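Local coordinates for citrinin polyketide synthase (Monascus purpureus, PDB 5MPT), which builds the polyketide precursor of the mycotoxin citrinin from malonyl-CoA units, the chain here being its C-methyltransferase (CMeT) domain with bound S-adenosyl-L-homocysteine, at residues Ile67-Arg78 and Glu108-Val116; Thr221-Glu229 and Arg253-Lys261. All coordinates share one frame; numbering follows the deposited sequence. Where two conformers were deposited one is given.

How the contacts relate
Contact 1 (67-78 with 108-116) and contact 2 (221-229 with 253-261) lie on opposite sides of the chain's centre. Their centres are 54 Å apart, and their nearest atoms about 37 Å. They come in series along the chain, contact 1 first, and share no helix or sheet. Contact 1 belongs to a small three-stranded antiparallel sheet. Contact 2 packs helix 221-231 against the loop that leads from helix 244-253 into strand 260-264, the edge strand of the large mixed sheet. Only contact 2 nears the bound S-adenosyl-L-homocysteine, the T221 side chain lying about 6 Å away. Contact 1 is thus packing far from the annotated sites, while contact 2 belongs to the fold that holds the cofactor product.

Contact 1: residues Ile67-Arg78 and Glu108-Val116; sequences IRSAAAYQRLER and EITRTSVPV
The short strand 75-76 runs antiparallel to strand 108-111, with R75 and T110 as a non-hydrogen-bonded pair whose CA atoms are 4.4 Å apart. L76 N donates to I109 O, and R111 N to Q74 O at 2.9 Å. Within the type II turn from A71 to Q74, Y73 N reaches R111 O at 2.8 Å. The side chain of R111 is the main link between the segments. Its CG is anti to the backbone N (chi1 -173°), and a bend at chi2 (80°) carries the chain past A70 CB to the carbonyl of I67. R111 NE donates to I67 O at 2.7 Å, in the carbonyl plane. NH1 and NH2 both grip V114 O end-on, each at 2.9 Å and within the guanidinium plane. NH1 also bonds to L101 O, so the buried guanidinium is tied to three carbonyls, its rotation fixed. A water bridges R68 O and V116 N. On one side of the pairing, L76 CB meets I109 CG2 at 4.1 Å, and both side chains rest on I102. On the other side, R75 sends an extended chain to E108. R75 NE and E108 OE2 form a long salt bridge of 3.5 Å, the guanidinium and carboxylate planes 61° apart. R75 NH1 also pairs with E77. T112 OG1 accepts from V114 N in an ST turn and also hydrogen-bonds to R100 O. R111 ties the loops beyond the strands together. The pairing makes 75-76 an outermost strand of a three-stranded antiparallel sheet, with 67-78 inside the methyltransferase helix-turn-helix family region.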
loop_
_atom_site.group_PDB
_atom_site.type_symbol
_atom_site.label_atom_id
_atom_site.label_comp_id
_atom_site.label_asym_id
_atom_site.label_seq_id
_atom_site.Cartn_x
_atom_site.Cartn_y
_atom_site.Cartn_z
ATOM N N ILE A 67 7.531 31.603 0.863
ATOM C CA ILE A 67 6.118 31.389 0.591
ATOM C C ILE A 67 5.267 31.869 1.759
ATOM O O ILE A 67 4.153 32.365 1.561
ATOM C CB ILE A 67 5.893 29.900 0.236
ATOM C CG1 ILE A 67 4.410 29.612 -0.001
ATOM C CG2 ILE A 67 6.484 28.991 1.309
ATOM C CD1 ILE A 67 4.147 28.284 -0.761
ATOM N N ARG A 68 5.781 31.772 2.985
ATOM C CA ARG A 68 4.978 32.150 4.136
ATOM C C ARG A 68 4.698 33.646 4.151
ATOM O O ARG A 68 3.637 34.071 4.609
ATOM C CB ARG A 68 5.672 31.721 5.427
ATOM C CG ARG A 68 4.735 31.718 6.620
ATOM C CD ARG A 68 5.470 31.528 7.926
ATOM N NE ARG A 68 6.629 30.656 7.788
ATOM C CZ ARG A 68 6.583 29.332 7.808
ATOM N NH1 ARG A 68 5.418 28.702 7.951
ATOM N NH2 ARG A 68 7.708 28.641 7.682
ATOM N N SER A 69 5.623 34.458 3.643
ATOM C CA SER A 69 5.488 35.906 3.699
ATOM C C SER A 69 5.174 36.537 2.352
ATOM O O SER A 69 4.976 37.756 2.283
ATOM C CB SER A 69 6.768 36.509 4.268
ATOM O OG SER A 69 7.903 36.060 3.548
ATOM N N ALA A 70 5.108 35.745 1.288
ATOM C CA ALA A 70 4.924 36.284 -0.051
ATOM C C ALA A 70 3.550 36.916 -0.196
ATOM O O ALA A 70 2.547 36.404 0.318
ATOM C CB ALA A 70 5.085 35.177 -1.094
ATOM N N ALA A 71 3.502 38.027 -0.922
ATOM C CA ALA A 71 2.245 38.713 -1.151
ATOM C C ALA A 71 1.452 38.008 -2.246
ATOM O O ALA A 71 1.963 37.160 -2.980
ATOM C CB ALA A 71 2.494 40.169 -1.530
ATOM N N ALA A 72 0.181 38.374 -2.353
ATOM C CA ALA A 72 -0.650 37.825 -3.409
ATOM C C ALA A 72 -0.054 38.171 -4.767
ATOM O O ALA A 72 0.374 39.307 -5.002
ATOM C CB ALA A 72 -2.078 38.357 -3.291
ATOM N N TYR A 73 0.005 37.169 -5.642
ATOM C CA TYR A 73 0.465 37.221 -7.031
ATOM C C TYR A 73 1.986 37.264 -7.135
ATOM O O TYR A 73 2.516 37.283 -8.260
ATOM C CB TYR A 73 -0.145 38.399 -7.809
ATOM C CG TYR A 73 -1.642 38.253 -7.985
ATOM C CD1 TYR A 73 -2.169 37.375 -8.926
ATOM C CD2 TYR A 73 -2.529 38.976 -7.202
ATOM C CE1 TYR A 73 -3.534 37.229 -9.085
ATOM C CE2 TYR A 73 -3.896 38.837 -7.355
ATOM C CZ TYR A 73 -4.391 37.961 -8.297
ATOM O OH TYR A 73 -5.748 37.815 -8.456
ATOM N N GLN A 74 2.711 37.244 -6.019
ATOM C CA GLN A 74 4.164 37.191 -6.073
ATOM C C GLN A 74 4.652 35.957 -6.825
ATOM O O GLN A 74 4.236 34.828 -6.543
ATOM C CB GLN A 74 4.733 37.197 -4.659
ATOM C CG GLN A 74 6.237 37.313 -4.617
ATOM C CD GLN A 74 6.755 37.639 -3.227
ATOM O OE1 GLN A 74 6.185 38.464 -2.514
ATOM N NE2 GLN A 74 7.834 36.982 -2.834
ATOM N N ARG A 75 5.550 36.174 -7.779
ATOM C CA ARG A 75 6.181 35.062 -8.480
ATOM C C ARG A 75 7.165 34.365 -7.548
ATOM O O ARG A 75 7.983 35.013 -6.889
ATOM C CB ARG A 75 6.894 35.543 -9.749
ATOM C CG ARG A 75 7.199 34.426 -10.731
ATOM C CD ARG A 75 7.739 34.943 -12.052
ATOM N NE ARG A 75 7.822 33.871 -13.047
ATOM C CZ ARG A 75 8.944 33.273 -13.446
ATOM N NH1 ARG A 75 10.126 33.635 -12.957
ATOM N NH2 ARG A 75 8.884 32.304 -14.354
ATOM N N LEU A 76 7.068 33.043 -7.480
ATOM C CA LEU A 76 7.928 32.224 -6.642
ATOM C C LEU A 76 8.846 31.402 -7.528
ATOM O O LEU A 76 8.398 30.798 -8.512
ATOM C CB LEU A 76 7.104 31.283 -5.743
ATOM C CG LEU A 76 6.067 31.919 -4.817
ATOM C CD1 LEU A 76 5.265 30.858 -4.071
ATOM C CD2 LEU A 76 6.748 32.816 -3.847
ATOM N N GLU A 77 10.130 31.376 -7.179
ATOM C CA GLU A 77 11.067 30.532 -7.896
ATOM C C GLU A 77 10.945 29.088 -7.430
ATOM O O GLU A 77 10.574 28.807 -6.286
ATOM C CB GLU A 77 12.497 31.037 -7.699
ATOM C CG GLU A 77 12.708 32.455 -8.227
ATOM C CD GLU A 77 12.408 32.563 -9.715
ATOM O OE1 GLU A 77 12.989 31.773 -10.486
ATOM O OE2 GLU A 77 11.581 33.415 -10.111
ATOM N N ARG A 78 11.216 28.166 -8.345
ATOM C CA ARG A 78 11.218 26.759 -7.989
ATOM C C ARG A 78 12.296 26.502 -6.947
ATOM O O ARG A 78 13.393 27.059 -7.022
ATOM C CB ARG A 78 11.457 25.901 -9.237
ATOM C CG ARG A 78 10.861 24.533 -9.191
ATOM C CD ARG A 78 10.754 23.917 -10.582
ATOM N NE ARG A 78 10.099 22.606 -10.529
ATOM C CZ ARG A 78 8.782 22.410 -10.526
ATOM N NH1 ARG A 78 8.298 21.174 -10.464
ATOM N NH2 ARG A 78 7.945 23.440 -10.586
ATOM N N GLU A 108 5.254 28.926 -14.377
ATOM C CA GLU A 108 5.153 30.055 -13.465
ATOM C C GLU A 108 4.379 29.668 -12.209
ATOM O O GLU A 108 3.253 29.169 -12.288
ATOM C CB GLU A 108 4.480 31.239 -14.152
ATOM C CG GLU A 108 4.477 32.481 -13.290
ATOM C CD GLU A 108 3.970 33.708 -14.018
ATOM O OE1 GLU A 108 3.000 33.583 -14.798
ATOM O OE2 GLU A 108 4.547 34.796 -13.809
ATOM N N ILE A 109 4.994 29.900 -11.054
ATOM C CA ILE A 109 4.380 29.678 -9.752
ATOM C C ILE A 109 4.122 31.039 -9.124
ATOM O O ILE A 109 5.032 31.863 -9.030
ATOM C CB ILE A 109 5.283 28.826 -8.848
ATOM C CG1 ILE A 109 5.669 27.518 -9.550
ATOM C CG2 ILE A 109 4.590 28.561 -7.517
ATOM C CD1 ILE A 109 6.957 26.940 -9.044
ATOM N N THR A 110 2.892 31.278 -8.697
ATOM C CA THR A 110 2.546 32.542 -8.069
ATOM C C THR A 110 1.812 32.280 -6.762
ATOM O O THR A 110 1.073 31.299 -6.636
ATOM C CB THR A 110 1.694 33.407 -8.997
ATOM O OG1 THR A 110 0.527 32.680 -9.393
ATOM C CG2 THR A 110 2.500 33.801 -10.231
ATOM N N ARG A 111 2.041 33.153 -5.789
ATOM C CA ARG A 111 1.403 33.039 -4.489
ATOM C C ARG A 111 -0.041 33.520 -4.578
ATOM O O ARG A 111 -0.352 34.437 -5.343
ATOM C CB ARG A 111 2.189 33.858 -3.463
ATOM C CG ARG A 111 1.717 33.700 -2.023
ATOM C CD ARG A 111 2.247 32.421 -1.364
ATOM N NE ARG A 111 1.969 32.498 0.060
ATOM C CZ ARG A 111 0.780 32.266 0.590
ATOM N NH1 ARG A 111 -0.233 31.878 -0.188
ATOM N NH2 ARG A 111 0.602 32.411 1.898
ATOM N N THR A 112 -0.930 32.875 -3.815
ATOM C CA THR A 112 -2.315 33.309 -3.715
ATOM C C THR A 112 -2.468 34.268 -2.540
ATOM O O THR A 112 -1.502 34.612 -1.860
ATOM C CB THR A 112 -3.259 32.134 -3.502
ATOM O OG1 THR A 112 -3.025 31.601 -2.194
ATOM C CG2 THR A 112 -3.067 31.052 -4.547
ATOM N N SER A 113 -3.708 34.660 -2.258
ATOM C CA SER A 113 -4.043 35.451 -1.083
ATOM C C SER A 113 -4.272 34.600 0.156
ATOM O O SER A 113 -4.524 35.152 1.229
ATOM C CB SER A 113 -5.296 36.272 -1.357
ATOM O OG SER A 113 -6.350 35.399 -1.710
ATOM N N VAL A 114 -4.206 33.279 0.044
ATOM C CA VAL A 114 -4.545 32.413 1.170
ATOM C C VAL A 114 -3.387 32.354 2.161
ATOM O O VAL A 114 -2.287 31.914 1.799
ATOM C CB VAL A 114 -4.905 30.997 0.701
ATOM C CG1 VAL A 114 -5.261 30.116 1.895
ATOM C CG2 VAL A 114 -6.044 31.049 -0.304
ATOM N N PRO A 115 -3.597 32.714 3.424
ATOM C CA PRO A 115 -2.500 32.643 4.389
ATOM C C PRO A 115 -2.141 31.207 4.755
ATOM O O PRO A 115 -2.994 30.313 4.857
ATOM C CB PRO A 115 -3.032 33.434 5.590
ATOM C CG PRO A 115 -4.474 33.299 5.508
ATOM C CD PRO A 115 -4.837 33.201 4.047
ATOM N N VAL A 116 -0.830 30.991 4.870
ATOM C CA VAL A 116 -0.299 29.776 5.465
ATOM C C VAL A 116 -0.838 29.636 6.879
ATOM O O VAL A 116 -1.019 30.625 7.599
ATOM C CB VAL A 116 1.238 29.836 5.448
ATOM C CG1 VAL A 116 1.846 28.672 6.211
ATOM C CG2 VAL A 116 1.720 29.851 4.027
HETATM O O HOH W 1 0.862 33.440 5.018
HETATM O O HOH W 2 2.060 34.898 2.577
#

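Contact 2: residues Thr221-Glu229 and Arg253-Lys261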
loop_
_atom_site.group_PDB
_atom_site.type_symbol
_atom_site.label_atom_id
_atom_site.label_comp_id
_atom_site.label_asym_id
_atom_site.label_seq_id
_atom_site.Cartn_x
_atom_site.Cartn_y
_atom_site.Cartn_z
ATOM N N THR A 221 0.837 -10.928 6.940
ATOM C CA THR A 221 1.263 -12.228 7.433
ATOM C C THR A 221 0.871 -12.435 8.885
ATOM O O THR A 221 0.457 -13.538 9.267
ATOM C CB THR A 221 2.776 -12.358 7.272
ATOM O OG1 THR A 221 3.181 -11.703 6.061
ATOM C CG2 THR A 221 3.187 -13.816 7.248
ATOM N N VAL A 222 1.003 -11.401 9.714
ATOM C CA VAL A 222 0.749 -11.568 11.141
ATOM C C VAL A 222 -0.704 -11.929 11.424
ATOM O O VAL A 222 -0.995 -12.496 12.477
ATOM C CB VAL A 222 1.163 -10.318 11.948
ATOM C CG1 VAL A 222 0.313 -9.091 11.588
ATOM C CG2 VAL A 222 1.064 -10.601 13.431
ATOM N N LYS A 223 -1.635 -11.600 10.520
ATOM C CA LYS A 223 -3.015 -12.038 10.654
ATOM C C LYS A 223 -3.292 -13.387 10.003
ATOM O O LYS A 223 -4.134 -14.145 10.507
ATOM C CB LYS A 223 -3.945 -10.992 10.045
ATOM C CG LYS A 223 -3.824 -9.607 10.696
ATOM C CD LYS A 223 -3.985 -9.631 12.211
ATOM C CE LYS A 223 -5.394 -9.968 12.597
ATOM N NZ LYS A 223 -6.318 -8.880 12.155
ATOM N N MET A 224 -2.624 -13.705 8.892
ATOM C CA MET A 224 -2.951 -14.927 8.170
ATOM C C MET A 224 -2.531 -16.164 8.953
ATOM O O MET A 224 -3.230 -17.188 8.936
ATOM C CB MET A 224 -2.283 -14.903 6.803
ATOM C CG MET A 224 -2.799 -13.811 5.886
ATOM S SD MET A 224 -4.551 -13.997 5.557
ATOM C CE MET A 224 -5.166 -12.329 5.476
ATOM N N LEU A 225 -1.395 -16.094 9.642
ATOM C CA LEU A 225 -0.845 -17.294 10.272
ATOM C C LEU A 225 -1.710 -17.758 11.429
ATOM O O LEU A 225 -2.072 -18.947 11.456
ATOM C CB LEU A 225 0.600 -17.037 10.711
ATOM C CG LEU A 225 1.703 -17.128 9.648
ATOM C CD1 LEU A 225 1.237 -16.597 8.298
ATOM C CD2 LEU A 225 2.945 -16.397 10.105
ATOM N N PRO A 226 -2.058 -16.910 12.409
ATOM C CA PRO A 226 -3.018 -17.333 13.442
ATOM C C PRO A 226 -4.333 -17.781 12.861
ATOM O O PRO A 226 -4.959 -18.718 13.385
ATOM C CB PRO A 226 -3.185 -16.073 14.301
ATOM C CG PRO A 226 -1.984 -15.279 14.055
ATOM C CD PRO A 226 -1.568 -15.543 12.652
ATOM N N LEU A 227 -4.788 -17.120 11.795
ATOM C CA LEU A 227 -6.012 -17.560 11.129
ATOM C C LEU A 227 -5.891 -19.003 10.645
ATOM O O LEU A 227 -6.778 -19.822 10.890
ATOM C CB LEU A 227 -6.347 -16.628 9.965
ATOM C CG LEU A 227 -7.569 -17.088 9.153
ATOM C CD1 LEU A 227 -8.835 -17.015 10.003
ATOM C CD2 LEU A 227 -7.749 -16.301 7.873
ATOM N N LEU A 228 -4.816 -19.326 9.923
ATOM C CA LEU A 228 -4.669 -20.687 9.407
ATOM C C LEU A 228 -4.441 -21.687 10.538
ATOM O O LEU A 228 -4.874 -22.840 10.456
ATOM C CB LEU A 228 -3.521 -20.729 8.406
ATOM C CG LEU A 228 -3.752 -19.872 7.159
ATOM C CD1 LEU A 228 -2.465 -19.588 6.427
ATOM C CD2 LEU A 228 -4.725 -20.587 6.252
ATOM N N GLU A 229 -3.746 -21.262 11.591
ATOM C CA GLU A 229 -3.589 -22.086 12.783
ATOM C C GLU A 229 -4.948 -22.483 13.354
ATOM O O GLU A 229 -5.201 -23.661 13.629
ATOM C CB GLU A 229 -2.764 -21.306 13.808
ATOM C CG GLU A 229 -2.328 -22.051 15.053
ATOM C CD GLU A 229 -1.440 -21.188 15.944
ATOM O OE1 GLU A 229 -1.846 -20.047 16.273
ATOM O OE2 GLU A 229 -0.329 -21.639 16.297
ATOM N N ARG A 253 10.670 -14.495 13.591
ATOM C CA ARG A 253 9.391 -14.079 14.166
ATOM C C ARG A 253 8.325 -15.166 14.048
ATOM O O ARG A 253 7.621 -15.469 15.020
ATOM C CB ARG A 253 8.926 -12.802 13.472
ATOM C CG ARG A 253 7.610 -12.229 13.941
ATOM C CD ARG A 253 7.266 -11.021 13.091
ATOM N NE ARG A 253 6.100 -10.300 13.576
ATOM C CZ ARG A 253 5.528 -9.293 12.927
ATOM N NH1 ARG A 253 6.008 -8.899 11.760
ATOM N NH2 ARG A 253 4.464 -8.692 13.431
ATOM N N PHE A 254 8.180 -15.758 12.859
ATOM C CA PHE A 254 7.059 -16.642 12.566
ATOM C C PHE A 254 7.433 -18.121 12.646
ATOM O O PHE A 254 6.704 -18.970 12.116
ATOM C CB PHE A 254 6.486 -16.298 11.191
ATOM C CG PHE A 254 5.902 -14.907 11.102
ATOM C CD1 PHE A 254 4.953 -14.466 12.028
ATOM C CD2 PHE A 254 6.293 -14.045 10.099
ATOM C CE1 PHE A 254 4.412 -13.190 11.946
ATOM C CE2 PHE A 254 5.756 -12.769 10.015
ATOM C CZ PHE A 254 4.812 -12.346 10.945
ATOM N N LYS A 255 8.540 -18.444 13.319
ATOM C CA LYS A 255 8.955 -19.836 13.472
ATOM C C LYS A 255 7.889 -20.660 14.177
ATOM O O LYS A 255 7.710 -21.844 13.873
ATOM C CB LYS A 255 10.265 -19.902 14.252
ATOM C CG LYS A 255 10.852 -21.290 14.357
ATOM C CD LYS A 255 12.010 -21.322 15.337
ATOM C CE LYS A 255 12.571 -22.728 15.477
ATOM N NZ LYS A 255 13.073 -23.259 14.182
ATOM N N LYS A 256 7.193 -20.056 15.139
ATOM C CA LYS A 256 6.105 -20.687 15.878
ATOM C C LYS A 256 5.271 -21.610 15.005
ATOM O O LYS A 256 4.831 -22.671 15.457
ATOM C CB LYS A 256 5.202 -19.608 16.487
ATOM C CG LYS A 256 3.926 -20.120 17.137
ATOM C CD LYS A 256 3.069 -18.977 17.650
ATOM C CE LYS A 256 1.837 -19.489 18.391
ATOM N NZ LYS A 256 1.028 -18.388 18.998
ATOM N N TYR A 257 5.037 -21.214 13.761
ATOM C CA TYR A 257 4.076 -21.911 12.925
ATOM C C TYR A 257 4.797 -22.947 12.066
ATOM O O TYR A 257 5.724 -22.587 11.326
ATOM C CB TYR A 257 3.317 -20.917 12.062
ATOM C CG TYR A 257 2.665 -19.806 12.861
ATOM C CD1 TYR A 257 1.389 -19.957 13.392
ATOM C CD2 TYR A 257 3.324 -18.612 13.087
ATOM C CE1 TYR A 257 0.793 -18.960 14.118
ATOM C CE2 TYR A 257 2.721 -17.593 13.820
ATOM C CZ TYR A 257 1.460 -17.776 14.331
ATOM O OH TYR A 257 0.845 -16.775 15.064
ATOM N N PRO A 258 4.427 -24.230 12.140
ATOM C CA PRO A 258 5.196 -25.263 11.436
ATOM C C PRO A 258 4.837 -25.409 9.969
ATOM O O PRO A 258 5.533 -26.141 9.249
ATOM C CB PRO A 258 4.829 -26.531 12.206
ATOM C CG PRO A 258 3.391 -26.306 12.562
ATOM C CD PRO A 258 3.262 -24.813 12.835
ATOM N N PHE A 259 3.771 -24.752 9.516
ATOM C CA PHE A 259 3.338 -24.808 8.130
ATOM C C PHE A 259 4.008 -23.738 7.266
ATOM O O PHE A 259 3.540 -23.473 6.154
ATOM C CB PHE A 259 1.810 -24.679 8.047
ATOM C CG PHE A 259 1.243 -23.427 8.719
ATOM C CD1 PHE A 259 1.381 -22.177 8.128
ATOM C CD2 PHE A 259 0.564 -23.515 9.920
ATOM C CE1 PHE A 259 0.868 -21.041 8.725
ATOM C CE2 PHE A 259 0.039 -22.379 10.527
ATOM C CZ PHE A 259 0.196 -21.138 9.928
ATOM N N MET A 260 5.099 -23.142 7.731
ATOM C CA MET A 260 5.690 -21.992 7.059
ATOM C C MET A 260 6.903 -22.391 6.234
ATOM O O MET A 260 7.720 -23.214 6.656
ATOM C CB MET A 260 6.102 -20.920 8.069
ATOM C CG MET A 260 4.937 -20.266 8.765
ATOM S SD MET A 260 3.813 -19.375 7.665
ATOM C CE MET A 260 4.918 -18.111 7.041
ATOM N N LYS A 261 6.996 -21.794 5.055
ATOM C CA LYS A 261 8.211 -21.740 4.269
ATOM C C LYS A 261 8.535 -20.258 4.086
ATOM O O LYS A 261 7.632 -19.416 4.076
ATOM C CB LYS A 261 8.042 -22.442 2.908
ATOM C CG LYS A 261 7.381 -23.848 2.944
ATOM C CD LYS A 261 8.212 -24.910 3.665
ATOM C CE LYS A 261 9.476 -25.288 2.905
ATOM N NZ LYS A 261 10.275 -26.326 3.628
#
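L225 of helix 221-231 is the centre of a helix-against-loop packing in the Rossmann-like methyltransferase fold. Its CB sits over the face of the Y257 ring in a CH-pi contact, 3.7 Å from the centroid and 7° off the normal. L225 CD2 lies over one face of F254, 3.4 Å from F254 CD1. The leucine has chi1 -80°, which sets CG beside the backbone N and 3.7 Å from M260 SD in one of its two conformers, a doubtful contact. F259 comes in with its edge: F259 CZ is 3.5 Å from L225 O and also touches L228 CB. The loop comes from helix 244-253 and turns at Y257-M260 into strand 260-264, which lies parallel to strand 235-241 at the edge of the central sheet. F259 also packs on V235 of strand 235-241, while F254 and Y257 pack on the helix. At the outer side, E229 extends to the edge of the Y257 ring, its OE1 3.6 Å from Y257 CE1. K256 CD lies over the opposite face of that ring from L225. Y257 OH packs on P226 CG at 3.4 Å. F254 CE2 meets T221 CG2 at 3.9 Å, while T221 OG1 bonds to E212.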